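Local coordinates for protein condensin complex subunit 3 (Schizosaccharomyces pombe, PDB 5OQR) that serves as a regulatory HEAT-repeat subunit of the condensin complex, which is required for converting interphase chromatin into condensed, mitotic-like chromosomes, at residues 517-522 with 556-561; 523-528 with 545-550; 565-570 with 598-603; 607-612 with 629-634; 640-645 with 683-688. All coordinates share one frame; numbering follows the deposited sequence.

Contact 1: residues 517-522 with 556-561; sequences NADLAF and KAKFTE
Lys558 lies across the first turn of helix 518-534 and ends at Asp519. Its CB sits above one face of the Phe559 ring, toward the rim. The chain leaves the backbone with CG anti to N and then bends at chi2 (91°). Lys558 CD comes within 4.2 Å of Ala518 CB. Lys558 CE is 4.0 Å from Ala518 O. Lys558 NZ reaches Asp519 OD1 at 3.2 Å, a hydrogen-bonded salt bridge that meets the carboxylate from above its plane, where the two side chains cross at about a right angle. Asn517 is the N-cap of this helix, and its OD1 accepts from Leu520 N. HEAT repeat 8, residues 521-556, takes in most of helix 518-534 and helix 537-554, and residues 556-561 belong to the loop that leaves the second helix. Next to the lysine chain, Phe522 and Phe559 slide past each other in opposite directions, with Phe522 CD1 4.1 Å from Phe559 CD2. Ala521 CB meets the edge of the Phe559 ring at CZ, 4.1 Å away. Phe522 CD1 also lies 3.4 Å from Lys558 O, and Glu561 brings OE2 to within 3.7 Å of Phe522 CE1.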
# COMPACT_ATOMS: atom_id res chain seq x y z
N ASN A 517 28.47 -11.00 22.57
CA ASN A 517 29.19 -10.63 23.78
C ASN A 517 29.10 -9.12 23.96
O ASN A 517 29.53 -8.36 23.09
CB ASN A 517 30.66 -11.07 23.71
CG ASN A 517 31.30 -11.15 25.07
OD1 ASN A 517 32.08 -10.29 25.46
ND2 ASN A 517 30.96 -12.20 25.82
N ALA A 518 28.54 -8.70 25.10
CA ALA A 518 28.34 -7.27 25.34
C ALA A 518 29.66 -6.54 25.53
O ALA A 518 29.82 -5.41 25.05
CB ALA A 518 27.43 -7.08 26.56
N ASP A 519 30.61 -7.15 26.24
CA ASP A 519 31.89 -6.49 26.46
C ASP A 519 32.65 -6.33 25.15
O ASP A 519 33.33 -5.32 24.95
CB ASP A 519 32.72 -7.28 27.47
CG ASP A 519 32.37 -6.94 28.91
OD1 ASP A 519 32.29 -5.73 29.23
OD2 ASP A 519 32.17 -7.86 29.72
N LEU A 520 32.56 -7.31 24.26
CA LEU A 520 33.18 -7.17 22.95
C LEU A 520 32.47 -6.11 22.12
O LEU A 520 33.11 -5.33 21.41
CB LEU A 520 33.19 -8.51 22.22
CG LEU A 520 33.93 -8.55 20.88
CD1 LEU A 520 35.42 -8.29 21.07
CD2 LEU A 520 33.71 -9.89 20.20
N ALA A 521 31.14 -6.08 22.19
CA ALA A 521 30.39 -5.01 21.54
C ALA A 521 30.87 -3.65 22.02
O ALA A 521 31.16 -2.76 21.21
CB ALA A 521 28.90 -5.18 21.83
N PHE A 522 30.97 -3.47 23.34
CA PHE A 522 31.39 -2.19 23.89
C PHE A 522 32.82 -1.85 23.46
O PHE A 522 33.13 -0.68 23.20
CB PHE A 522 31.29 -2.21 25.41
CG PHE A 522 31.64 -0.91 26.06
CD1 PHE A 522 30.69 0.08 26.25
CD2 PHE A 522 32.94 -0.66 26.48
CE1 PHE A 522 31.01 1.28 26.85
CE2 PHE A 522 33.27 0.54 27.08
CZ PHE A 522 32.31 1.51 27.26
N LYS A 556 20.34 -0.64 26.52
CA LYS A 556 20.63 0.79 26.42
C LYS A 556 21.71 1.21 27.41
O LYS A 556 22.58 2.02 27.07
CB LYS A 556 19.35 1.58 26.67
CG LYS A 556 19.40 3.04 26.28
CD LYS A 556 18.33 3.84 27.00
CE LYS A 556 16.96 3.16 26.96
NZ LYS A 556 15.91 4.00 27.58
N ALA A 557 21.66 0.68 28.64
CA ALA A 557 22.54 1.16 29.70
C ALA A 557 24.00 0.81 29.47
O ALA A 557 24.87 1.47 30.04
CB ALA A 557 22.08 0.57 31.04
N LYS A 558 24.29 -0.19 28.64
CA LYS A 558 25.67 -0.62 28.46
C LYS A 558 26.50 0.43 27.72
O LYS A 558 27.71 0.49 27.91
CB LYS A 558 25.71 -1.95 27.70
CG LYS A 558 27.10 -2.56 27.54
CD LYS A 558 27.45 -3.49 28.68
CE LYS A 558 28.91 -3.92 28.61
NZ LYS A 558 29.26 -4.95 29.62
N PHE A 559 25.86 1.26 26.89
CA PHE A 559 26.58 2.14 25.98
C PHE A 559 26.36 3.62 26.28
O PHE A 559 26.55 4.46 25.39
CB PHE A 559 26.19 1.83 24.54
CG PHE A 559 26.30 0.38 24.18
CD1 PHE A 559 25.21 -0.46 24.29
CD2 PHE A 559 27.50 -0.14 23.73
CE1 PHE A 559 25.32 -1.79 23.96
CE2 PHE A 559 27.61 -1.47 23.40
CZ PHE A 559 26.52 -2.30 23.52
N THR A 560 25.96 3.96 27.50
CA THR A 560 25.65 5.35 27.81
C THR A 560 26.87 6.26 27.68
O THR A 560 26.70 7.48 27.53
CB THR A 560 25.07 5.46 29.22
OG1 THR A 560 25.54 4.37 30.02
CG2 THR A 560 23.55 5.44 29.17
N GLU A 561 28.08 5.71 27.72
CA GLU A 561 29.27 6.52 27.50
C GLU A 561 29.34 7.02 26.07
O GLU A 561 29.90 8.09 25.81
CB GLU A 561 30.54 5.73 27.83
CG GLU A 561 30.64 5.21 29.25
CD GLU A 561 29.82 3.95 29.46
OE1 GLU A 561 28.67 3.90 28.99
OE2 GLU A 561 30.34 3.01 30.09

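Contact 2: residues 523-528 with 545-550; sequences ENVPLY and RTLTDM
Tyr528 presents one ring face to Thr546. The methyl CG2 of Thr546 stands 3.6 Å from the centroid of the Tyr528 ring and 7° off its normal, a CH-pi contact over the centre of the face. Thr546 CG2 is anti to the backbone N, which turns the methyl to the ring. Thr546 OG1 bonds Thr542 O and Ser511 OG, and Tyr528 OH bonds Ser511 OG and Leu507 O. An alanine in place of Tyr528 would probably leave the Thr546 methyl without its aromatic cover and Ser511 without one hydrogen-bond partner. Leu547 adds apolar contacts. Its CD2 lies 3.9 Å from Val525 CG1, and Leu547 CD1 is 4.2 Å from Tyr528 CB. Val525 CG2 also touches Met550 CE at 3.7 Å. No hydrogen bond crosses the contact. The short helix axes pass 10.4 Å apart at 151°, nearly antiparallel, the arrangement of the paired helices of a HEAT repeat, here HEAT repeat 8.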
# COMPACT_ATOMS: atom_id res chain seq x y z
N GLU A 523 33.69 -2.85 23.40
CA GLU A 523 35.08 -2.61 23.03
C GLU A 523 35.23 -2.15 21.59
O GLU A 523 36.23 -1.51 21.25
CB GLU A 523 35.90 -3.87 23.26
CG GLU A 523 37.39 -3.72 22.97
CD GLU A 523 38.18 -4.97 23.30
OE1 GLU A 523 37.57 -5.95 23.78
OE2 GLU A 523 39.41 -4.98 23.08
N ASN A 524 34.25 -2.43 20.73
CA ASN A 524 34.35 -2.12 19.31
C ASN A 524 33.46 -0.97 18.88
O ASN A 524 33.46 -0.62 17.69
CB ASN A 524 34.01 -3.36 18.48
CG ASN A 524 35.17 -4.34 18.40
OD1 ASN A 524 36.29 -3.95 18.09
ND2 ASN A 524 34.90 -5.60 18.70
N VAL A 525 32.70 -0.36 19.79
CA VAL A 525 31.93 0.84 19.44
C VAL A 525 32.82 1.90 18.81
O VAL A 525 32.46 2.44 17.76
CB VAL A 525 31.16 1.35 20.66
CG1 VAL A 525 30.59 2.74 20.39
CG2 VAL A 525 30.03 0.40 21.02
N PRO A 526 33.97 2.25 19.39
CA PRO A 526 34.83 3.27 18.75
C PRO A 526 35.15 2.96 17.30
O PRO A 526 35.20 3.88 16.47
CB PRO A 526 36.09 3.25 19.62
CG PRO A 526 35.62 2.79 20.95
CD PRO A 526 34.52 1.81 20.68
N LEU A 527 35.36 1.69 16.96
CA LEU A 527 35.68 1.32 15.59
C LEU A 527 34.53 1.67 14.65
O LEU A 527 34.73 2.30 13.61
CB LEU A 527 36.01 -0.17 15.51
CG LEU A 527 36.30 -0.73 14.12
CD1 LEU A 527 37.54 -0.08 13.52
CD2 LEU A 527 36.46 -2.22 14.19
N TYR A 528 33.31 1.27 15.02
CA TYR A 528 32.16 1.51 14.16
C TYR A 528 31.78 2.98 14.10
O TYR A 528 31.12 3.40 13.14
CB TYR A 528 30.99 0.66 14.62
CG TYR A 528 31.20 -0.80 14.32
CD1 TYR A 528 31.60 -1.68 15.32
CD2 TYR A 528 31.05 -1.29 13.03
CE1 TYR A 528 31.81 -3.01 15.04
CE2 TYR A 528 31.26 -2.62 12.75
CZ TYR A 528 31.64 -3.48 13.75
OH TYR A 528 31.84 -4.80 13.46
N ARG A 545 23.65 -0.16 11.29
CA ARG A 545 23.05 -1.44 11.63
C ARG A 545 23.72 -2.06 12.85
O ARG A 545 23.05 -2.61 13.73
CB ARG A 545 23.13 -2.40 10.44
CG ARG A 545 22.41 -1.93 9.19
CD ARG A 545 22.34 -3.05 8.16
NE ARG A 545 22.11 -2.54 6.81
CZ ARG A 545 23.07 -2.24 5.94
NH1 ARG A 545 24.35 -2.39 6.27
NH2 ARG A 545 22.76 -1.79 4.74
N THR A 546 25.05 -1.99 12.90
CA THR A 546 25.78 -2.61 14.00
C THR A 546 25.46 -1.94 15.33
O THR A 546 25.07 -2.61 16.29
CB THR A 546 27.28 -2.55 13.72
OG1 THR A 546 27.55 -3.13 12.44
CG2 THR A 546 28.06 -3.31 14.79
N LEU A 547 25.62 -0.62 15.39
CA LEU A 547 25.37 0.09 16.64
C LEU A 547 23.91 -0.03 17.06
O LEU A 547 23.61 -0.17 18.25
CB LEU A 547 25.77 1.56 16.48
CG LEU A 547 27.29 1.76 16.40
CD1 LEU A 547 27.63 3.04 15.66
CD2 LEU A 547 27.89 1.78 17.79
N THR A 548 22.98 0.00 16.10
CA THR A 548 21.58 -0.16 16.44
C THR A 548 21.30 -1.54 17.01
O THR A 548 20.55 -1.68 17.98
CB THR A 548 20.70 0.10 15.21
OG1 THR A 548 20.93 1.43 14.73
CG2 THR A 548 19.23 -0.04 15.56
N ASP A 549 21.89 -2.58 16.41
CA ASP A 549 21.64 -3.93 16.89
C ASP A 549 22.33 -4.20 18.22
O ASP A 549 21.80 -4.95 19.04
CB ASP A 549 22.10 -4.94 15.84
CG ASP A 549 21.10 -5.09 14.71
OD1 ASP A 549 20.18 -4.25 14.61
OD2 ASP A 549 21.23 -6.04 13.91
N MET A 550 23.49 -3.60 18.46
CA MET A 550 24.15 -3.76 19.75
C MET A 550 23.30 -3.16 20.87
O MET A 550 23.23 -3.72 21.97
CB MET A 550 25.53 -3.11 19.72
CG MET A 550 26.53 -3.85 18.85
SD MET A 550 28.23 -3.27 19.02
CE MET A 550 28.07 -1.57 18.57

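Contact 3: residues 565-570 with 598-603; sequences AISSIL and HYRDEL
Arg600 has a positive phi (58°) at the N-cap position of helix 601-613, and its side chain reaches Ser567 on helix 563-574. Arg600 NH2 donates to Ser567 OG at 2.8 Å with an N-H...O angle of 148°. The serine oxygen lies almost in the guanidinium plane, at its edge. The arginine chain bends at chi3 (76°), which turns NE out of line with the chain before it. Leu603 CD2 stands over the centre of one guanidinium face, and Arg600 CG lies above the centre of the Tyr599 ring. Ser567 OG also bonds Glu563 O, one turn back in its own helix. An alanine in place of Arg600 would probably leave Ser567 OG without this donor and Leu603 CD2 without its flat partner. Tyr599 points its phenol at helix 563-574. Tyr599 OH is 3.8 Å from Ile566 CG2, and Tyr599 CE2 is 4.3 Å from Leu570 CD1. Phe604 touches Ser567, Leu570 and Tyr599 and closes the group. On the same linker, His598 ND1 bonds Asp601 OD2 at 2.7 Å, using the syn lone pair, and ties the linker to the first turn of helix 601-613. The linker between helices 580-597 and 601-613 thus packs on helix 563-574, one helix further back, consistent with the layered helix stacking of an alpha solenoid.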
# COMPACT_ATOMS: atom_id res chain seq x y z
N ALA A 565 27.65 10.11 20.86
CA ALA A 565 28.29 9.79 19.60
C ALA A 565 27.38 8.96 18.71
O ALA A 565 27.34 9.15 17.49
CB ALA A 565 29.61 9.05 19.85
N ILE A 566 26.64 8.02 19.30
CA ILE A 566 25.73 7.19 18.52
C ILE A 566 24.55 8.02 18.02
O ILE A 566 24.16 7.95 16.85
CB ILE A 566 25.27 5.98 19.35
CG1 ILE A 566 26.43 5.00 19.51
CG2 ILE A 566 24.07 5.29 18.69
CD1 ILE A 566 26.19 3.91 20.52
N SER A 567 23.96 8.83 18.91
CA SER A 567 22.88 9.71 18.50
C SER A 567 23.33 10.65 17.38
O SER A 567 22.56 10.95 16.47
CB SER A 567 22.37 10.50 19.70
OG SER A 567 21.89 9.64 20.72
N SER A 568 24.58 11.10 17.44
CA SER A 568 25.10 12.00 16.41
C SER A 568 25.01 11.37 15.03
O SER A 568 24.47 11.97 14.09
CB SER A 568 26.53 12.39 16.74
OG SER A 568 27.11 13.13 15.68
N ILE A 569 25.55 10.15 14.88
CA ILE A 569 25.54 9.52 13.56
C ILE A 569 24.12 9.21 13.12
O ILE A 569 23.82 9.23 11.92
CB ILE A 569 26.42 8.25 13.55
CG1 ILE A 569 25.83 7.15 14.43
CG2 ILE A 569 27.83 8.58 14.02
CD1 ILE A 569 26.45 5.80 14.21
N LEU A 570 23.23 8.93 14.07
CA LEU A 570 21.82 8.72 13.73
C LEU A 570 21.19 10.01 13.21
O LEU A 570 20.38 9.98 12.28
CB LEU A 570 21.06 8.20 14.94
CG LEU A 570 21.35 6.76 15.36
CD1 LEU A 570 20.73 6.45 16.71
CD2 LEU A 570 20.83 5.78 14.32
N HIS A 598 12.77 2.79 23.80
CA HIS A 598 12.51 4.16 24.23
C HIS A 598 13.83 4.90 24.40
O HIS A 598 14.20 5.36 25.48
CB HIS A 598 11.68 4.20 25.52
CG HIS A 598 10.23 3.91 25.32
ND1 HIS A 598 9.45 4.62 24.43
CD2 HIS A 598 9.41 3.00 25.89
CE1 HIS A 598 8.22 4.15 24.46
NE2 HIS A 598 8.17 3.16 25.35
N TYR A 599 14.55 5.01 23.28
CA TYR A 599 15.91 5.54 23.26
C TYR A 599 15.85 7.03 22.96
O TYR A 599 15.91 7.45 21.81
CB TYR A 599 16.75 4.78 22.24
CG TYR A 599 18.18 5.25 22.12
CD1 TYR A 599 19.14 4.88 23.05
CD2 TYR A 599 18.58 6.05 21.06
CE1 TYR A 599 20.44 5.31 22.95
CE2 TYR A 599 19.89 6.47 20.94
CZ TYR A 599 20.82 6.10 21.89
OH TYR A 599 22.12 6.52 21.77
N ARG A 600 15.72 7.83 24.02
CA ARG A 600 15.74 9.29 23.90
C ARG A 600 14.65 9.78 22.97
O ARG A 600 14.88 10.61 22.09
CB ARG A 600 17.12 9.77 23.43
CG ARG A 600 18.28 8.93 23.93
CD ARG A 600 19.61 9.52 23.52
NE ARG A 600 19.96 10.69 24.32
CZ ARG A 600 20.98 11.50 24.06
NH1 ARG A 600 21.22 12.53 24.85
NH2 ARG A 600 21.75 11.29 23.01
N ASP A 601 13.43 9.26 23.16
CA ASP A 601 12.32 9.58 22.28
C ASP A 601 12.22 11.08 22.05
O ASP A 601 12.19 11.56 20.91
CB ASP A 601 11.01 9.06 22.86
CG ASP A 601 11.11 7.63 23.35
OD1 ASP A 601 12.18 7.27 23.88
OD2 ASP A 601 10.13 6.88 23.21
N GLU A 602 12.18 11.85 23.15
CA GLU A 602 12.03 13.30 23.07
C GLU A 602 13.03 13.91 22.10
O GLU A 602 12.69 14.79 21.31
CB GLU A 602 12.19 13.92 24.45
CG GLU A 602 11.53 13.15 25.60
CD GLU A 602 12.43 12.06 26.17
OE1 GLU A 602 13.67 12.16 26.05
OE2 GLU A 602 11.89 11.08 26.74
N LEU A 603 14.28 13.44 22.15
CA LEU A 603 15.34 14.06 21.35
C LEU A 603 15.18 13.74 19.87
O LEU A 603 15.47 14.59 19.02
CB LEU A 603 16.70 13.59 21.86
CG LEU A 603 17.92 14.23 21.22
CD1 LEU A 603 18.04 15.70 21.61
CD2 LEU A 603 19.19 13.47 21.58

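Contact 4: residues 607-612 with 629-634; sequences PLIIQY and YFFPVY
Leu608 meets Phe630 tip to tip, with Leu608 CD1 3.7 Å from CE1 of the phenylalanine. Leu608 CB also comes within 4.1 Å of Phe631 CZ. Ile609 follows, and its CG1 lies 3.5 Å from Phe631 CE1. One turn after Leu608, Tyr612 offers a face of its ring to Phe631. Phe631 CE2 is 3.6 Å from Tyr612 CG, and the ring planes stand 58° apart, so the pair is oblique. Phe631 carries most of the contact. Its CG is anti to the carbonyl carbon (chi1 -77°), and the far end of the ring, CE1, CZ and CE2, meets Leu608, Ile609 and Tyr612. No hydrogen bond crosses the interface. The short axes approach to 12.1 Å and run roughly antiparallel, at 140°. Around this pair, Leu608 and Phe630 rest on helix 580-597, through Ile590 for the leucine and Ala591 and Leu594 for the phenylalanine. Ile609 packs on Ile648 of helix 639-661, and Trp682 of helix 669-682 stacks on Phe631.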
# COMPACT_ATOMS: atom_id res chain seq x y z
N PRO A 607 13.21 15.76 15.34
CA PRO A 607 13.89 15.58 14.05
C PRO A 607 13.23 14.57 13.13
O PRO A 607 13.26 14.73 11.91
CB PRO A 607 15.30 15.13 14.46
CG PRO A 607 15.48 15.72 15.80
CD PRO A 607 14.16 15.70 16.47
N LEU A 608 12.63 13.51 13.69
CA LEU A 608 11.96 12.52 12.85
C LEU A 608 10.76 13.14 12.14
O LEU A 608 10.60 12.99 10.93
CB LEU A 608 11.50 11.33 13.70
CG LEU A 608 12.31 10.03 13.68
CD1 LEU A 608 11.51 8.96 14.40
CD2 LEU A 608 12.63 9.57 12.27
N ILE A 609 9.90 13.83 12.89
CA ILE A 609 8.70 14.41 12.30
C ILE A 609 9.06 15.44 11.24
O ILE A 609 8.43 15.51 10.18
CB ILE A 609 7.81 15.01 13.41
CG1 ILE A 609 7.26 13.89 14.29
CG2 ILE A 609 6.67 15.84 12.81
CD1 ILE A 609 6.45 14.36 15.47
N ILE A 610 10.09 16.24 11.50
CA ILE A 610 10.50 17.26 10.54
C ILE A 610 10.94 16.61 9.24
O ILE A 610 10.43 16.93 8.16
CB ILE A 610 11.61 18.15 11.13
CG1 ILE A 610 11.05 18.99 12.28
CG2 ILE A 610 12.20 19.06 10.05
CD1 ILE A 610 12.06 19.89 12.96
N GLN A 611 11.90 15.68 9.32
CA GLN A 611 12.39 15.01 8.12
C GLN A 611 11.26 14.29 7.40
O GLN A 611 11.17 14.32 6.17
CB GLN A 611 13.49 14.03 8.49
CG GLN A 611 14.45 13.73 7.37
CD GLN A 611 15.44 14.85 7.14
OE1 GLN A 611 16.09 15.31 8.07
NE2 GLN A 611 15.56 15.29 5.90
N TYR A 612 10.38 13.62 8.15
CA TYR A 612 9.29 12.88 7.55
C TYR A 612 8.41 13.77 6.68
O TYR A 612 7.93 13.34 5.62
CB TYR A 612 8.46 12.21 8.64
CG TYR A 612 7.20 11.53 8.15
CD1 TYR A 612 7.27 10.41 7.34
CD2 TYR A 612 5.95 12.00 8.51
CE1 TYR A 612 6.12 9.78 6.89
CE2 TYR A 612 4.80 11.39 8.07
CZ TYR A 612 4.89 10.27 7.26
OH TYR A 612 3.74 9.65 6.82
N TYR A 629 4.82 3.80 8.72
CA TYR A 629 4.39 2.70 9.58
C TYR A 629 4.73 2.94 11.04
O TYR A 629 4.00 2.47 11.92
CB TYR A 629 5.04 1.39 9.11
CG TYR A 629 4.83 0.24 10.07
CD1 TYR A 629 5.83 -0.16 10.94
CD2 TYR A 629 3.62 -0.43 10.11
CE1 TYR A 629 5.64 -1.20 11.82
CE2 TYR A 629 3.42 -1.48 10.99
CZ TYR A 629 4.43 -1.86 11.84
OH TYR A 629 4.22 -2.90 12.72
N PHE A 630 5.81 3.66 11.32
CA PHE A 630 6.27 3.83 12.70
C PHE A 630 5.35 4.76 13.48
O PHE A 630 4.92 4.43 14.59
CB PHE A 630 7.70 4.35 12.70
CG PHE A 630 8.06 5.14 13.92
CD1 PHE A 630 7.94 6.52 13.92
CD2 PHE A 630 8.52 4.51 15.07
CE1 PHE A 630 8.26 7.26 15.04
CE2 PHE A 630 8.84 5.25 16.19
CZ PHE A 630 8.71 6.62 16.18
N PHE A 631 5.06 5.94 12.93
CA PHE A 631 4.31 6.93 13.70
C PHE A 631 2.98 6.39 14.22
O PHE A 631 2.70 6.56 15.42
CB PHE A 631 4.11 8.20 12.85
CG PHE A 631 5.33 9.07 12.76
CD1 PHE A 631 5.91 9.58 13.91
CD2 PHE A 631 5.88 9.38 11.54
CE1 PHE A 631 7.03 10.38 13.83
CE2 PHE A 631 7.01 10.19 11.46
CZ PHE A 631 7.58 10.69 12.61
N PRO A 632 2.14 5.74 13.42
CA PRO A 632 0.91 5.16 13.99
C PRO A 632 1.19 4.11 15.05
O PRO A 632 0.49 4.06 16.07
CB PRO A 632 0.20 4.57 12.77
CG PRO A 632 0.78 5.28 11.60
CD PRO A 632 2.19 5.57 11.96
N VAL A 633 2.19 3.25 14.83
CA VAL A 633 2.51 2.20 15.80
C VAL A 633 2.98 2.82 17.10
O VAL A 633 2.58 2.40 18.19
CB VAL A 633 3.55 1.24 15.20
CG1 VAL A 633 4.21 0.38 16.29
CG2 VAL A 633 2.91 0.36 14.16
N TYR A 634 3.87 3.81 17.01
CA TYR A 634 4.41 4.44 18.21
C TYR A 634 3.35 5.29 18.91
O TYR A 634 3.15 5.17 20.12
CB TYR A 634 5.62 5.29 17.82
CG TYR A 634 6.30 6.00 18.97
CD1 TYR A 634 6.01 7.33 19.24
CD2 TYR A 634 7.24 5.36 19.76
CE1 TYR A 634 6.63 8.00 20.28
CE2 TYR A 634 7.86 6.02 20.80
CZ TYR A 634 7.55 7.34 21.05
OH TYR A 634 8.17 8.00 22.08

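Contact 5: residues 640-645 with 683-688; sequences ENQWRI and TDNEKL
Gln642 makes this a buried helix-to-loop contact, joining helix 639-661 to the turn that follows helix 669-682. Its chi1 of -61° sets CG anti to the carbonyl carbon, and the extended chain beyond it carries the amide to the turn. Gln642 NE2 donates to Asp684 O at 2.7 Å, with an N-H...O angle of 159°. The acceptor lies near the amide plane, while the donor stands well above the plane of the Asp684 carbonyl. Lys687 N reaches the same oxygen from the opposite face, so two donors grip it. Gln642 NE2 also bonds O of Trp682, the last residue of the helix before the turn. The other end of the amide is set against carbon: Gln642 OE1 is 3.5 Å from Leu688 CG. In this alpha solenoid of HEAT-type helices, Gln642 ties helix 639-661 to the loop after the next helix, 669-682. The turn is further shaped by Asp684, whose OD1 accepts from Glu686 N at 2.8 Å, an Asx turn. On the helix side, Ile645 CG2 meets Thr683 CG2 at 3.8 Å, and Thr683 CG2 also lies 3.7 Å from Gln642 O. Thr683 OG1 faces other partners, bonding Met679 O and His707 NE2, and Val706 of helix 706-717 touches both Gln642 and Thr683.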
# COMPACT_ATOMS: atom_id res chain seq x y z
N GLU A 640 1.53 7.41 26.77
CA GLU A 640 2.74 8.17 27.02
C GLU A 640 3.43 8.57 25.72
O GLU A 640 4.16 9.57 25.69
CB GLU A 640 3.70 7.37 27.89
CG GLU A 640 3.20 7.10 29.30
CD GLU A 640 2.14 6.02 29.36
OE1 GLU A 640 1.85 5.41 28.31
OE2 GLU A 640 1.59 5.78 30.46
N ASN A 641 3.23 7.81 24.64
CA ASN A 641 3.83 8.18 23.37
C ASN A 641 3.12 9.37 22.75
O ASN A 641 3.77 10.24 22.15
CB ASN A 641 3.80 6.99 22.41
CG ASN A 641 4.77 5.90 22.81
OD1 ASN A 641 5.66 6.11 23.62
ND2 ASN A 641 4.60 4.72 22.23
N GLN A 642 1.80 9.43 22.87
CA GLN A 642 1.07 10.60 22.39
C GLN A 642 1.48 11.85 23.16
O GLN A 642 1.58 12.93 22.58
CB GLN A 642 -0.44 10.36 22.52
CG GLN A 642 -0.94 9.19 21.70
CD GLN A 642 -2.45 9.10 21.66
OE1 GLN A 642 -3.10 8.94 22.69
NE2 GLN A 642 -3.02 9.20 20.47
N TRP A 643 1.75 11.70 24.46
CA TRP A 643 2.18 12.84 25.26
C TRP A 643 3.51 13.39 24.77
O TRP A 643 3.69 14.61 24.66
CB TRP A 643 2.28 12.43 26.73
CG TRP A 643 2.48 13.57 27.67
CD1 TRP A 643 3.67 14.16 28.01
CD2 TRP A 643 1.47 14.26 28.42
NE1 TRP A 643 3.46 15.17 28.91
CE2 TRP A 643 2.12 15.25 29.18
CE3 TRP A 643 0.08 14.14 28.51
CZ2 TRP A 643 1.42 16.11 30.02
CZ3 TRP A 643 -0.60 14.99 29.34
CH2 TRP A 643 0.06 15.97 30.09
N ARG A 644 4.46 12.50 24.46
CA ARG A 644 5.76 12.95 23.96
C ARG A 644 5.64 13.71 22.65
O ARG A 644 6.43 14.62 22.39
CB ARG A 644 6.69 11.75 23.78
CG ARG A 644 7.00 10.98 25.05
CD ARG A 644 7.96 9.84 24.77
NE ARG A 644 8.22 9.03 25.96
CZ ARG A 644 7.64 7.86 26.22
NH1 ARG A 644 6.75 7.34 25.39
NH2 ARG A 644 7.95 7.21 27.33
N ILE A 645 4.66 13.36 21.82
CA ILE A 645 4.50 14.03 20.54
C ILE A 645 3.91 15.42 20.74
O ILE A 645 4.31 16.38 20.07
CB ILE A 645 3.63 13.17 19.60
CG1 ILE A 645 4.31 11.82 19.35
CG2 ILE A 645 3.39 13.89 18.27
CD1 ILE A 645 3.44 10.81 18.64
N THR A 683 -1.96 12.46 18.24
CA THR A 683 -2.08 12.82 19.64
C THR A 683 -3.50 12.65 20.18
O THR A 683 -3.73 12.90 21.36
CB THR A 683 -1.62 14.27 19.83
OG1 THR A 683 -2.23 15.10 18.85
CG2 THR A 683 -0.12 14.37 19.68
N ASP A 684 -4.44 12.21 19.35
CA ASP A 684 -5.83 12.04 19.77
C ASP A 684 -5.96 10.78 20.62
O ASP A 684 -5.64 9.68 20.15
CB ASP A 684 -6.74 11.97 18.54
CG ASP A 684 -8.21 11.95 18.90
OD1 ASP A 684 -8.55 11.59 20.05
OD2 ASP A 684 -9.03 12.28 18.02
N ASN A 685 -6.44 10.94 21.85
CA ASN A 685 -6.56 9.80 22.75
C ASN A 685 -7.56 8.78 22.23
O ASN A 685 -7.44 7.59 22.53
CB ASN A 685 -6.99 10.28 24.14
CG ASN A 685 -7.13 9.14 25.13
OD1 ASN A 685 -8.24 8.72 25.46
ND2 ASN A 685 -6.00 8.64 25.61
N GLU A 686 -8.55 9.22 21.46
CA GLU A 686 -9.56 8.30 20.94
C GLU A 686 -8.96 7.27 19.99
O GLU A 686 -9.54 6.18 19.83
CB GLU A 686 -10.66 9.08 20.23
CG GLU A 686 -11.83 8.23 19.75
CD GLU A 686 -12.61 7.60 20.89
OE1 GLU A 686 -12.40 8.01 22.05
OE2 GLU A 686 -13.44 6.71 20.62
N LYS A 687 -7.83 7.57 19.37
CA LYS A 687 -7.26 6.70 18.34
C LYS A 687 -6.29 5.67 18.89
O LYS A 687 -5.54 5.07 18.11
CB LYS A 687 -6.55 7.55 17.28
CG LYS A 687 -7.45 8.55 16.57
CD LYS A 687 -6.98 8.78 15.14
CE LYS A 687 -7.50 10.10 14.60
NZ LYS A 687 -8.97 10.23 14.71
N LEU A 688 -6.27 5.45 20.20
CA LEU A 688 -5.41 4.42 20.76
C LEU A 688 -5.96 3.03 20.44
O LEU A 688 -7.17 2.80 20.49
CB LEU A 688 -5.29 4.58 22.28
CG LEU A 688 -4.38 5.71 22.79
CD1 LEU A 688 -4.47 5.82 24.29
CD2 LEU A 688 -2.94 5.47 22.37

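How the contacts relate
The five contacts are spread along the C-terminal part of the solenoid, all within the C-terminal domain of nuclear condensing complex subunits. Contacts 1 and 2 share helix 518-534, and the segments of contact 2 fall between those of contact 1 in sequence. Contacts 3, 4 and 5 then follow in series, with contacts 3 and 4 sharing helix 601-613. Centres of successive contacts are about 9, 14, 14 and 13 Å apart, whereas those of contacts 1 and 5 are about 32 Å apart. Each contact touches the next, and Lys556 of contact 1 also reaches His598 of contact 3. The packing is therefore continuous from helix to helix. Another protein chain of the assembly touches residues of contacts 2 and 4.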